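Local atomic coordinates of putative uncharacterized protein (Chaetomium thermophilum, PDB entry 5IJP), a protein that binds inositol hexakisphosphate through its SPX domain and probably acts as an inositol polyphosphate sensor in phosphate homeostasis. Residues Y15-L29 and F133-K147. Sequence-based numbering, arbitrary orientation.
Sequences YQWHYIDYDGLKADL and FVQVNYTGFYKIIKK. With IHP (inositol hexakisphosphate), chain C.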
ATOM      1  N   TYR A  15      -3.264   9.331  -3.421  1.00 88.43           N
ATOM      2  CA  TYR A  15      -3.324   7.956  -3.933  1.00 86.73           C
ATOM      3  C   TYR A  15      -4.683   7.612  -4.588  1.00 90.12           C
ATOM      4  O   TYR A  15      -4.866   6.477  -5.028  1.00 88.85           O
ATOM      5  CB  TYR A  15      -3.018   6.946  -2.802  1.00 86.44           C
ATOM      6  CG  TYR A  15      -1.804   7.260  -1.954  1.00 87.82           C
ATOM      7  CD1 TYR A  15      -0.541   6.792  -2.306  1.00 89.03           C
ATOM      8  CD2 TYR A  15      -1.926   7.969  -0.762  1.00 89.14           C
ATOM      9  CE1 TYR A  15       0.578   7.061  -1.517  1.00 89.54           C
ATOM     10  CE2 TYR A  15      -0.816   8.248   0.033  1.00 89.74           C
ATOM     11  CZ  TYR A  15       0.435   7.790  -0.347  1.00 96.17           C
ATOM     12  OH  TYR A  15       1.529   8.058   0.439  1.00 96.85           O
ATOM     13  N   GLN A  16      -5.612   8.597  -4.658  1.00 87.50           N
ATOM     14  CA  GLN A  16      -6.998   8.536  -5.164  1.00 88.19           C
ATOM     15  C   GLN A  16      -7.270   7.539  -6.315  1.00 90.64           C
ATOM     16  O   GLN A  16      -8.224   6.764  -6.218  1.00 90.01           O
ATOM     17  CB  GLN A  16      -7.481   9.941  -5.573  1.00 92.01           C
ATOM     18  CG  GLN A  16      -9.002  10.119  -5.499  1.00108.61           C
ATOM     19  CD  GLN A  16      -9.511  11.430  -6.065  1.00130.20           C
ATOM     20  OE1 GLN A  16      -8.759  12.377  -6.329  1.00126.56           O
ATOM     21  NE2 GLN A  16     -10.821  11.518  -6.246  1.00123.90           N
ATOM     22  N   TRP A  17      -6.466   7.576  -7.393  1.00 86.53           N
ATOM     23  CA  TRP A  17      -6.650   6.716  -8.573  1.00 86.01           C
ATOM     24  C   TRP A  17      -5.847   5.402  -8.539  1.00 86.39           C
ATOM     25  O   TRP A  17      -5.784   4.705  -9.557  1.00 86.14           O
ATOM     26  CB  TRP A  17      -6.313   7.502  -9.854  1.00 86.81           C
ATOM     27  CG  TRP A  17      -7.213   8.668 -10.128  1.00 90.28           C
ATOM     28  CD1 TRP A  17      -7.016   9.962  -9.745  1.00 94.39           C
ATOM     29  CD2 TRP A  17      -8.429   8.654 -10.888  1.00 92.07           C
ATOM     30  NE1 TRP A  17      -8.041  10.754 -10.208  1.00 96.50           N
ATOM     31  CE2 TRP A  17      -8.924   9.977 -10.911  1.00 98.44           C
ATOM     32  CE3 TRP A  17      -9.156   7.648 -11.548  1.00 93.42           C
ATOM     33  CZ2 TRP A  17     -10.114  10.320 -11.566  1.00100.39           C
ATOM     34  CZ3 TRP A  17     -10.332   7.988 -12.197  1.00 97.39           C
ATOM     35  CH2 TRP A  17     -10.801   9.309 -12.202  1.00100.54           C
ATOM     36  N   HIS A  18      -5.251   5.051  -7.383  1.00 80.20           N
ATOM     37  CA  HIS A  18      -4.406   3.860  -7.268  1.00 77.96           C
ATOM     38  C   HIS A  18      -4.859   2.831  -6.211  1.00 79.29           C
ATOM     39  O   HIS A  18      -4.152   1.843  -5.990  1.00 77.61           O
ATOM     40  CB  HIS A  18      -2.948   4.277  -7.039  1.00 78.30           C
ATOM     41  CG  HIS A  18      -2.424   5.179  -8.111  1.00 83.13           C
ATOM     42  ND1 HIS A  18      -2.569   6.552  -8.030  1.00 86.11           N
ATOM     43  CD2 HIS A  18      -1.811   4.872  -9.277  1.00 85.57           C
ATOM     44  CE1 HIS A  18      -2.022   7.036  -9.132  1.00 86.93           C
ATOM     45  NE2 HIS A  18      -1.553   6.062  -9.914  1.00 87.07           N
ATOM     46  N   TYR A  19      -6.043   3.029  -5.601  1.00 75.49           N
ATOM     47  CA  TYR A  19      -6.600   2.092  -4.618  1.00 74.10           C
ATOM     48  C   TYR A  19      -7.190   0.861  -5.322  1.00 77.16           C
ATOM     49  O   TYR A  19      -7.365   0.880  -6.543  1.00 77.34           O
ATOM     50  CB  TYR A  19      -7.674   2.780  -3.757  1.00 76.09           C
ATOM     51  CG  TYR A  19      -7.117   3.734  -2.726  1.00 77.63           C
ATOM     52  CD1 TYR A  19      -6.741   3.284  -1.463  1.00 78.81           C
ATOM     53  CD2 TYR A  19      -6.995   5.093  -2.998  1.00 79.44           C
ATOM     54  CE1 TYR A  19      -6.238   4.161  -0.503  1.00 79.85           C
ATOM     55  CE2 TYR A  19      -6.495   5.979  -2.046  1.00 80.56           C
ATOM     56  CZ  TYR A  19      -6.113   5.508  -0.800  1.00 87.09           C
ATOM     57  OH  TYR A  19      -5.616   6.378   0.141  1.00 88.43           O
ATOM     58  N   ILE A  20      -7.498  -0.204  -4.552  1.00 72.68           N
ATOM     59  CA  ILE A  20      -8.089  -1.446  -5.074  1.00 72.10           C
ATOM     60  C   ILE A  20      -9.489  -1.185  -5.614  1.00 76.35           C
ATOM     61  O   ILE A  20     -10.266  -0.463  -4.984  1.00 76.70           O
ATOM     62  CB  ILE A  20      -8.169  -2.610  -4.035  1.00 74.62           C
ATOM     63  CG1 ILE A  20      -7.330  -2.364  -2.765  1.00 74.67           C
ATOM     64  CG2 ILE A  20      -7.829  -3.947  -4.673  1.00 74.74           C
ATOM     65  CD1 ILE A  20      -8.151  -1.847  -1.589  1.00 83.61           C
ATOM     66  N   ASP A  21      -9.826  -1.807  -6.754  1.00 72.70           N
ATOM     67  CA  ASP A  21     -11.165  -1.713  -7.327  1.00 73.67           C
ATOM     68  C   ASP A  21     -11.967  -2.864  -6.706  1.00 76.90           C
ATOM     69  O   ASP A  21     -12.340  -3.821  -7.389  1.00 76.61           O
ATOM     70  CB  ASP A  21     -11.120  -1.781  -8.869  1.00 76.24           C
ATOM     71  CG  ASP A  21     -12.417  -1.428  -9.581  1.00 87.39           C
ATOM     72  OD1 ASP A  21     -13.276  -0.755  -8.964  1.00 88.34           O
ATOM     73  OD2 ASP A  21     -12.557  -1.790 -10.768  1.00 94.66           O
ATOM     74  N   TYR A  22     -12.170  -2.775  -5.374  1.00 73.03           N
ATOM     75  CA  TYR A  22     -12.865  -3.751  -4.535  1.00 72.82           C
ATOM     76  C   TYR A  22     -14.288  -4.013  -5.018  1.00 77.43           C
ATOM     77  O   TYR A  22     -14.690  -5.172  -5.101  1.00 76.78           O
ATOM     78  CB  TYR A  22     -12.851  -3.300  -3.064  1.00 74.37           C
ATOM     79  CG  TYR A  22     -13.160  -4.403  -2.076  1.00 76.29           C
ATOM     80  CD1 TYR A  22     -12.157  -5.248  -1.609  1.00 77.22           C
ATOM     81  CD2 TYR A  22     -14.447  -4.582  -1.580  1.00 78.54           C
ATOM     82  CE1 TYR A  22     -12.433  -6.261  -0.692  1.00 78.53           C
ATOM     83  CE2 TYR A  22     -14.736  -5.591  -0.663  1.00 79.87           C
ATOM     84  CZ  TYR A  22     -13.724  -6.427  -0.220  1.00 86.41           C
ATOM     85  OH  TYR A  22     -14.003  -7.423   0.683  1.00 88.20           O
ATOM     86  N   ASP A  23     -15.030  -2.943  -5.361  1.00 75.16           N
ATOM     87  CA  ASP A  23     -16.400  -3.026  -5.871  1.00 76.53           C
ATOM     88  C   ASP A  23     -16.429  -3.602  -7.290  1.00 80.04           C
ATOM     89  O   ASP A  23     -17.372  -4.314  -7.639  1.00 80.47           O
ATOM     90  CB  ASP A  23     -17.085  -1.649  -5.817  1.00 80.26           C
ATOM     91  CG  ASP A  23     -17.343  -1.103  -4.419  1.00 90.73           C
ATOM     92  OD1 ASP A  23     -16.824  -1.689  -3.441  1.00 89.81           O
ATOM     93  OD2 ASP A  23     -18.054  -0.082  -4.305  1.00 99.19           O
ATOM     94  N   GLY A  24     -15.390  -3.302  -8.072  1.00 75.52           N
ATOM     95  CA  GLY A  24     -15.223  -3.786  -9.438  1.00 75.38           C
ATOM     96  C   GLY A  24     -14.925  -5.272  -9.497  1.00 77.62           C
ATOM     97  O   GLY A  24     -15.479  -5.981 -10.341  1.00 77.85           O
ATOM     98  N   LEU A  25     -14.051  -5.750  -8.588  1.00 72.39           N
ATOM     99  CA  LEU A  25     -13.667  -7.162  -8.476  1.00 71.09           C
ATOM    100  C   LEU A  25     -14.805  -7.999  -7.878  1.00 75.30           C
ATOM    101  O   LEU A  25     -14.959  -9.164  -8.249  1.00 74.78           O
ATOM    102  CB  LEU A  25     -12.379  -7.325  -7.645  1.00 69.68           C
ATOM    103  CG  LEU A  25     -11.070  -6.880  -8.307  1.00 73.76           C
ATOM    104  CD1 LEU A  25     -10.073  -6.406  -7.272  1.00 72.98           C
ATOM    105  CD2 LEU A  25     -10.463  -7.991  -9.154  1.00 76.11           C
ATOM    106  N   LYS A  26     -15.598  -7.397  -6.963  1.00 72.55           N
ATOM    107  CA  LYS A  26     -16.754  -8.020  -6.306  1.00 73.28           C
ATOM    108  C   LYS A  26     -17.857  -8.280  -7.341  1.00 78.25           C
ATOM    109  O   LYS A  26     -18.494  -9.334  -7.304  1.00 78.15           O
ATOM    110  CB  LYS A  26     -17.284  -7.107  -5.186  1.00 76.75           C
ATOM    111  CG  LYS A  26     -18.113  -7.820  -4.120  1.00 92.16           C
ATOM    112  CD  LYS A  26     -18.913  -6.843  -3.250  1.00104.03           C
ATOM    113  CE  LYS A  26     -18.090  -6.157  -2.181  1.00114.16           C
ATOM    114  NZ  LYS A  26     -18.880  -5.132  -1.449  1.00124.97           N
ATOM    115  N   ALA A  27     -18.064  -7.316  -8.265  1.00 75.58           N
ATOM    116  CA  ALA A  27     -19.046  -7.386  -9.349  1.00 76.95           C
ATOM    117  C   ALA A  27     -18.652  -8.444 -10.384  1.00 80.31           C
ATOM    118  O   ALA A  27     -19.530  -9.075 -10.975  1.00 81.07           O
ATOM    119  CB  ALA A  27     -19.183  -6.026 -10.016  1.00 79.00           C
ATOM    120  N   ASP A  28     -17.332  -8.640 -10.588  1.00 75.38           N
ATOM    121  CA  ASP A  28     -16.755  -9.619 -11.515  1.00 74.80           C
ATOM    122  C   ASP A  28     -17.027 -11.058 -11.053  1.00 77.93           C
ATOM    123  O   ASP A  28     -17.171 -11.950 -11.891  1.00 77.95           O
ATOM    124  CB  ASP A  28     -15.245  -9.378 -11.673  1.00 75.51           C
ATOM    125  CG  ASP A  28     -14.631 -10.091 -12.859  1.00 86.54           C
ATOM    126  OD1 ASP A  28     -14.729  -9.560 -13.985  1.00 88.53           O
ATOM    127  OD2 ASP A  28     -14.042 -11.176 -12.659  1.00 91.78           O
ATOM    128  N   LEU A  29     -17.107 -11.270  -9.721  1.00 73.60           N
ATOM    129  CA  LEU A  29     -17.381 -12.568  -9.093  1.00 73.14           C
ATOM    130  C   LEU A  29     -18.826 -13.017  -9.322  1.00 78.36           C
ATOM    131  O   LEU A  29     -19.101 -14.218  -9.331  1.00 78.24           O
ATOM    132  CB  LEU A  29     -17.086 -12.515  -7.583  1.00 72.60           C
ATOM    133  CG  LEU A  29     -15.620 -12.377  -7.168  1.00 75.89           C
ATOM    134  CD1 LEU A  29     -15.505 -11.959  -5.716  1.00 75.94           C
ATOM    135  CD2 LEU A  29     -14.858 -13.663  -7.400  1.00 77.74           C
ATOM    136  N   PHE A 133      -1.856   3.325   3.259  1.00 66.00           N
ATOM    137  CA  PHE A 133      -2.166   2.900   1.891  1.00 65.07           C
ATOM    138  C   PHE A 133      -1.798   1.428   1.698  1.00 67.50           C
ATOM    139  O   PHE A 133      -2.595   0.683   1.134  1.00 67.02           O
ATOM    140  CB  PHE A 133      -1.456   3.799   0.855  1.00 66.86           C
ATOM    141  CG  PHE A 133      -1.606   3.378  -0.591  1.00 68.21           C
ATOM    142  CD1 PHE A 133      -2.785   3.620  -1.285  1.00 71.97           C
ATOM    143  CD2 PHE A 133      -0.556   2.766  -1.266  1.00 69.85           C
ATOM    144  CE1 PHE A 133      -2.921   3.235  -2.623  1.00 72.87           C
ATOM    145  CE2 PHE A 133      -0.691   2.384  -2.605  1.00 72.72           C
ATOM    146  CZ  PHE A 133      -1.872   2.623  -3.275  1.00 71.36           C
ATOM    147  N   VAL A 134      -0.612   1.007   2.192  1.00 63.23           N
ATOM    148  CA  VAL A 134      -0.139  -0.383   2.130  1.00 62.47           C
ATOM    149  C   VAL A 134      -1.094  -1.276   2.952  1.00 66.82           C
ATOM    150  O   VAL A 134      -1.472  -2.347   2.480  1.00 66.18           O
ATOM    151  CB  VAL A 134       1.359  -0.516   2.553  1.00 66.24           C
ATOM    152  CG1 VAL A 134       1.789  -1.977   2.680  1.00 66.12           C
ATOM    153  CG2 VAL A 134       2.276   0.216   1.575  1.00 65.70           C
ATOM    154  N   GLN A 135      -1.535  -0.789   4.135  1.00 64.19           N
ATOM    155  CA  GLN A 135      -2.461  -1.470   5.048  1.00 64.95           C
ATOM    156  C   GLN A 135      -3.843  -1.710   4.419  1.00 68.95           C
ATOM    157  O   GLN A 135      -4.290  -2.857   4.371  1.00 68.60           O
ATOM    158  CB  GLN A 135      -2.579  -0.686   6.377  1.00 67.60           C
ATOM    159  CG  GLN A 135      -3.598  -1.232   7.383  1.00 84.94           C
ATOM    160  CD  GLN A 135      -4.903  -0.471   7.361  1.00107.12           C
ATOM    161  OE1 GLN A 135      -4.975   0.708   7.730  1.00103.86           O
ATOM    162  NE2 GLN A 135      -5.972  -1.140   6.953  1.00 99.53           N
ATOM    163  N   VAL A 136      -4.518  -0.629   3.967  1.00 65.75           N
ATOM    164  CA  VAL A 136      -5.864  -0.678   3.388  1.00 66.07           C
ATOM    165  C   VAL A 136      -5.897  -1.512   2.078  1.00 69.13           C
ATOM    166  O   VAL A 136      -6.880  -2.216   1.841  1.00 68.96           O
ATOM    167  CB  VAL A 136      -6.507   0.738   3.244  1.00 70.83           C
ATOM    168  CG1 VAL A 136      -5.886   1.559   2.114  1.00 69.91           C
ATOM    169  CG2 VAL A 136      -8.027   0.661   3.100  1.00 71.70           C
ATOM    170  N   ASN A 137      -4.816  -1.475   1.276  1.00 64.84           N
ATOM    171  CA  ASN A 137      -4.742  -2.238   0.033  1.00 64.04           C
ATOM    172  C   ASN A 137      -4.441  -3.717   0.273  1.00 67.77           C
ATOM    173  O   ASN A 137      -5.072  -4.556  -0.367  1.00 67.33           O
ATOM    174  CB  ASN A 137      -3.780  -1.603  -0.966  1.00 64.61           C
ATOM    175  CG  ASN A 137      -4.348  -0.379  -1.650  1.00 86.42           C
ATOM    176  OD1 ASN A 137      -4.728  -0.412  -2.819  1.00 81.55           O
ATOM    177  ND2 ASN A 137      -4.441   0.730  -0.938  1.00 78.06           N
ATOM    178  N   TYR A 138      -3.527  -4.043   1.224  1.00 64.60           N
ATOM    179  CA  TYR A 138      -3.186  -5.427   1.594  1.00 64.71           C
ATOM    180  C   TYR A 138      -4.433  -6.148   2.113  1.00 69.67           C
ATOM    181  O   TYR A 138      -4.659  -7.301   1.751  1.00 69.28           O
ATOM    182  CB  TYR A 138      -2.048  -5.467   2.638  1.00 66.22           C
ATOM    183  CG  TYR A 138      -1.620  -6.856   3.069  1.00 68.36           C
ATOM    184  CD1 TYR A 138      -2.088  -7.414   4.255  1.00 71.47           C
ATOM    185  CD2 TYR A 138      -0.712  -7.593   2.315  1.00 68.82           C
ATOM    186  CE1 TYR A 138      -1.690  -8.686   4.663  1.00 73.09           C
ATOM    187  CE2 TYR A 138      -0.304  -8.867   2.714  1.00 70.57           C
ATOM    188  CZ  TYR A 138      -0.796  -9.409   3.891  1.00 78.92           C
ATOM    189  OH  TYR A 138      -0.399 -10.661   4.292  1.00 81.09           O
ATOM    190  N   THR A 139      -5.252  -5.448   2.930  1.00 67.35           N
ATOM    191  CA  THR A 139      -6.517  -5.941   3.484  1.00 68.39           C
ATOM    192  C   THR A 139      -7.533  -6.136   2.343  1.00 72.42           C
ATOM    193  O   THR A 139      -8.278  -7.116   2.353  1.00 72.48           O
ATOM    194  CB  THR A 139      -7.024  -4.987   4.587  1.00 76.97           C
ATOM    195  OG1 THR A 139      -5.962  -4.718   5.507  1.00 76.44           O
ATOM    196  CG2 THR A 139      -8.226  -5.541   5.348  1.00 77.05           C
ATOM    197  N   GLY A 140      -7.516  -5.217   1.371  1.00 68.73           N
ATOM    198  CA  GLY A 140      -8.376  -5.226   0.192  1.00 68.52           C
ATOM    199  C   GLY A 140      -8.228  -6.464  -0.663  1.00 72.28           C
ATOM    200  O   GLY A 140      -9.231  -7.091  -1.017  1.00 72.37           O
ATOM    201  N   PHE A 141      -6.972  -6.836  -0.984  1.00 68.37           N
ATOM    202  CA  PHE A 141      -6.669  -8.035  -1.767  1.00 68.04           C
ATOM    203  C   PHE A 141      -6.936  -9.299  -0.952  1.00 72.93           C
ATOM    204  O   PHE A 141      -7.509 -10.246  -1.484  1.00 72.82           O
ATOM    205  CB  PHE A 141      -5.229  -8.015  -2.301  1.00 69.27           C
ATOM    206  CG  PHE A 141      -4.972  -6.995  -3.385  1.00 70.51           C
ATOM    207  CD1 PHE A 141      -5.360  -7.236  -4.698  1.00 73.69           C
ATOM    208  CD2 PHE A 141      -4.313  -5.807  -3.100  1.00 72.51           C
ATOM    209  CE1 PHE A 141      -5.117  -6.293  -5.700  1.00 74.76           C
ATOM    210  CE2 PHE A 141      -4.073  -4.862  -4.101  1.00 75.36           C
ATOM    211  CZ  PHE A 141      -4.476  -5.112  -5.393  1.00 73.76           C
ATOM    212  N   TYR A 142      -6.567  -9.289   0.346  1.00 70.25           N
ATOM    213  CA  TYR A 142      -6.762 -10.397   1.288  1.00 71.23           C
ATOM    214  C   TYR A 142      -8.248 -10.756   1.433  1.00 75.62           C
ATOM    215  O   TYR A 142      -8.590 -11.940   1.454  1.00 75.83           O
ATOM    216  CB  TYR A 142      -6.174 -10.030   2.661  1.00 73.37           C
ATOM    217  CG  TYR A 142      -5.588 -11.201   3.417  1.00 76.46           C
ATOM    218  CD1 TYR A 142      -4.230 -11.493   3.344  1.00 78.43           C
ATOM    219  CD2 TYR A 142      -6.387 -12.002   4.229  1.00 78.79           C
ATOM    220  CE1 TYR A 142      -3.682 -12.567   4.045  1.00 80.88           C
ATOM    221  CE2 TYR A 142      -5.852 -13.081   4.930  1.00 81.12           C
ATOM    222  CZ  TYR A 142      -4.498 -13.359   4.838  1.00 88.78           C
ATOM    223  OH  TYR A 142      -3.967 -14.420   5.532  1.00 91.61           O
ATOM    224  N   LYS A 143      -9.121  -9.730   1.512  1.00 72.13           N
ATOM    225  CA  LYS A 143     -10.569  -9.893   1.652  1.00 72.86           C
ATOM    226  C   LYS A 143     -11.241 -10.358   0.362  1.00 75.84           C
ATOM    227  O   LYS A 143     -12.125 -11.213   0.427  1.00 76.15           O
ATOM    228  CB  LYS A 143     -11.220  -8.600   2.163  1.00 76.13           C
ATOM    229  CG  LYS A 143     -11.948  -8.762   3.490  1.00 93.30           C
ATOM    230  CD  LYS A 143     -11.182  -8.122   4.640  1.00104.18           C
ATOM    231  CE  LYS A 143     -11.936  -8.220   5.942  1.00117.24           C
ATOM    232  NZ  LYS A 143     -11.229  -7.511   7.040  1.00127.08           N
ATOM    233  N   ILE A 144     -10.837  -9.798  -0.801  1.00 71.16           N
ATOM    234  CA  ILE A 144     -11.420 -10.146  -2.103  1.00 70.76           C
ATOM    235  C   ILE A 144     -10.996 -11.564  -2.558  1.00 74.25           C
ATOM    236  O   ILE A 144     -11.794 -12.241  -3.210  1.00 74.22           O
ATOM    237  CB  ILE A 144     -11.180  -9.044  -3.183  1.00 73.26           C
ATOM    238  CG1 ILE A 144     -12.253  -9.082  -4.292  1.00 74.25           C
ATOM    239  CG2 ILE A 144      -9.764  -9.047  -3.765  1.00 72.92           C
ATOM    240  CD1 ILE A 144     -13.487  -8.224  -4.023  1.00 82.79           C
ATOM    241  N   ILE A 145      -9.773 -12.017  -2.188  1.00 70.24           N
ATOM    242  CA  ILE A 145      -9.272 -13.358  -2.516  1.00 70.16           C
ATOM    243  C   ILE A 145     -10.049 -14.412  -1.706  1.00 75.22           C
ATOM    244  O   ILE A 145     -10.444 -15.435  -2.270  1.00 75.27           O
ATOM    245  CB  ILE A 145      -7.718 -13.459  -2.401  1.00 72.90           C
ATOM    246  CG1 ILE A 145      -7.050 -12.777  -3.617  1.00 72.52           C
ATOM    247  CG2 ILE A 145      -7.228 -14.915  -2.263  1.00 74.43           C
ATOM    248  CD1 ILE A 145      -5.649 -12.201  -3.381  1.00 79.15           C
ATOM    249  N   LYS A 146     -10.320 -14.131  -0.410  1.00 72.49           N
ATOM    250  CA  LYS A 146     -11.099 -15.025   0.453  1.00 73.80           C
ATOM    251  C   LYS A 146     -12.572 -15.043   0.022  1.00 78.29           C
ATOM    252  O   LYS A 146     -13.233 -16.074   0.167  1.00 79.03           O
ATOM    253  CB  LYS A 146     -10.966 -14.644   1.934  1.00 77.35           C
ATOM    254  CG  LYS A 146     -11.073 -15.852   2.858  1.00 93.38           C
ATOM    255  CD  LYS A 146     -11.587 -15.489   4.239  1.00105.22           C
ATOM    256  CE  LYS A 146     -11.803 -16.725   5.076  1.00118.65           C
ATOM    257  NZ  LYS A 146     -12.559 -16.427   6.319  1.00130.48           N
ATOM    258  N   LYS A 147     -13.071 -13.910  -0.525  1.00 74.24           N
ATOM    259  CA  LYS A 147     -14.435 -13.761  -1.042  1.00 74.64           C
ATOM    260  C   LYS A 147     -14.601 -14.636  -2.291  1.00 78.00           C
ATOM    261  O   LYS A 147     -15.657 -15.240  -2.474  1.00 78.57           O
ATOM    262  CB  LYS A 147     -14.729 -12.287  -1.373  1.00 76.98           C
ATOM    263  CG  LYS A 147     -16.211 -11.968  -1.569  1.00 93.80           C
ATOM    264  CD  LYS A 147     -16.427 -10.550  -2.099  1.00104.71           C
ATOM    265  CE  LYS A 147     -16.658  -9.519  -1.015  1.00117.81           C
ATOM    266  NZ  LYS A 147     -18.032  -9.601  -0.450  1.00129.98           N
TER
HETATM  267  C1  IHP C 302     -21.048  -8.661   1.256  1.00210.25           C
HETATM  268  C2  IHP C 302     -20.621  -8.061   2.589  1.00210.68           C
HETATM  269  C3  IHP C 302     -20.164  -6.616   2.443  1.00210.14           C
HETATM  270  C4  IHP C 302     -21.211  -5.766   1.735  1.00211.99           C
HETATM  271  C5  IHP C 302     -21.631  -6.369   0.401  1.00211.68           C
HETATM  272  C6  IHP C 302     -22.104  -7.806   0.570  1.00212.08           C
HETATM  273  O11 IHP C 302     -21.620  -9.961   1.517  1.00211.18           O
HETATM  274  P1  IHP C 302     -21.418 -11.374   0.738  1.00209.93           P
HETATM  275  O21 IHP C 302     -21.932 -12.499   1.575  1.00211.58           O
HETATM  276  O31 IHP C 302     -22.168 -11.231  -0.588  1.00209.90           O
HETATM  277  O41 IHP C 302     -19.921 -11.494   0.437  1.00207.42           O
HETATM  278  O12 IHP C 302     -19.517  -8.838   3.101  1.00209.05           O
HETATM  279  P2  IHP C 302     -19.467  -9.644   4.523  1.00210.43           P
HETATM  280  O22 IHP C 302     -19.935 -11.068   4.212  1.00210.62           O
HETATM  281  O32 IHP C 302     -20.308  -8.974   5.563  1.00213.25           O
HETATM  282  O42 IHP C 302     -17.987  -9.709   4.913  1.00208.75           O
HETATM  283  O13 IHP C 302     -18.935  -6.583   1.685  1.00206.97           O
HETATM  284  P3  IHP C 302     -17.434  -6.215   2.148  1.00204.90           P
HETATM  285  O23 IHP C 302     -17.049  -4.889   1.594  1.00204.20           O
HETATM  286  O33 IHP C 302     -17.397  -6.253   3.679  1.00206.33           O
HETATM  287  O43 IHP C 302     -16.555  -7.351   1.632  1.00202.98           O
HETATM  288  O14 IHP C 302     -20.648  -4.460   1.489  1.00211.38           O
HETATM  289  P4  IHP C 302     -20.857  -3.114   2.428  1.00213.25           P
HETATM  290  O24 IHP C 302     -19.514  -2.379   2.405  1.00211.18           O
HETATM  291  O34 IHP C 302     -21.977  -2.284   1.896  1.00215.47           O
HETATM  292  O44 IHP C 302     -21.106  -3.590   3.866  1.00214.93           O
HETATM  293  O15 IHP C 302     -22.731  -5.591  -0.115  1.00213.98           O
HETATM  294  P5  IHP C 302     -22.867  -4.635  -1.390  1.00214.23           P
HETATM  295  O25 IHP C 302     -21.852  -5.124  -2.432  1.00211.53           O
HETATM  296  O35 IHP C 302     -22.436  -3.241  -0.924  1.00214.85           O
HETATM  297  O45 IHP C 302     -24.270  -4.661  -1.900  1.00216.64           O
HETATM  298  O16 IHP C 302     -22.339  -8.358  -0.743  1.00211.67           O
HETATM  299  P6  IHP C 302     -23.593  -8.373  -1.736  1.00213.59           P
HETATM  300  O26 IHP C 302     -24.705  -7.542  -1.078  1.00216.58           O
HETATM  301  O36 IHP C 302     -24.011  -9.779  -2.014  1.00213.68           O
HETATM  302  O46 IHP C 302     -23.135  -7.635  -2.997  1.00212.57           O
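Y22 lies against helix 133-147 as a knob in a hole made by G140, K143, I144 and K147. Its CG is anti to the backbone N (chi1 -162°), which swings the ring across to that helix. I144 CD1 sits over the centre of one ring face, 4.0 Å from the centroid. The G140 carbonyl O meets the ring edge, near its plane. Beyond the ring, Y22 OH passes K143 CB and hydrogen-bonds to inositol hexakisphosphate, with OH to O43 at 2.7 Å. K147 and K26 reach the same ligand. K147 NZ bonds O41 at 2.8 Å, and its bond to O43 is weak. K26 NZ bonds O25 at 3.1 Å. The K147 chain bends at chi3 and chi4, and its CD packs on K26 CG. Their stronger bonds go to different phosphates, while weak ones from both lysines converge on the phosphate that carries O43. K30 NZ and the backbone N atoms of M1, F3 and G4 also hydrogen-bond to the ligand. This is the basic InsP6 site of the SPX domain, where helix 22-29 runs nearly parallel (8°) to a long helix of the bundle. A leucine in place of Y22 would probably leave phosphate oxygen O43 without its hydroxyl donor and I144 without an aromatic face to pack on. Further along, I20 points into the helix. Its CG2 lies over the F141 ring, while CD1 rests on G140 CA at 3.8 Å. At the far end, F133 stacks offset on Y15, planes 17° apart, and turns its edge to the face of Y19. N137 ND2 lies over the other face of F133 and hydrogen-bonds back to F133 O. Y19 OH bonds I12 N.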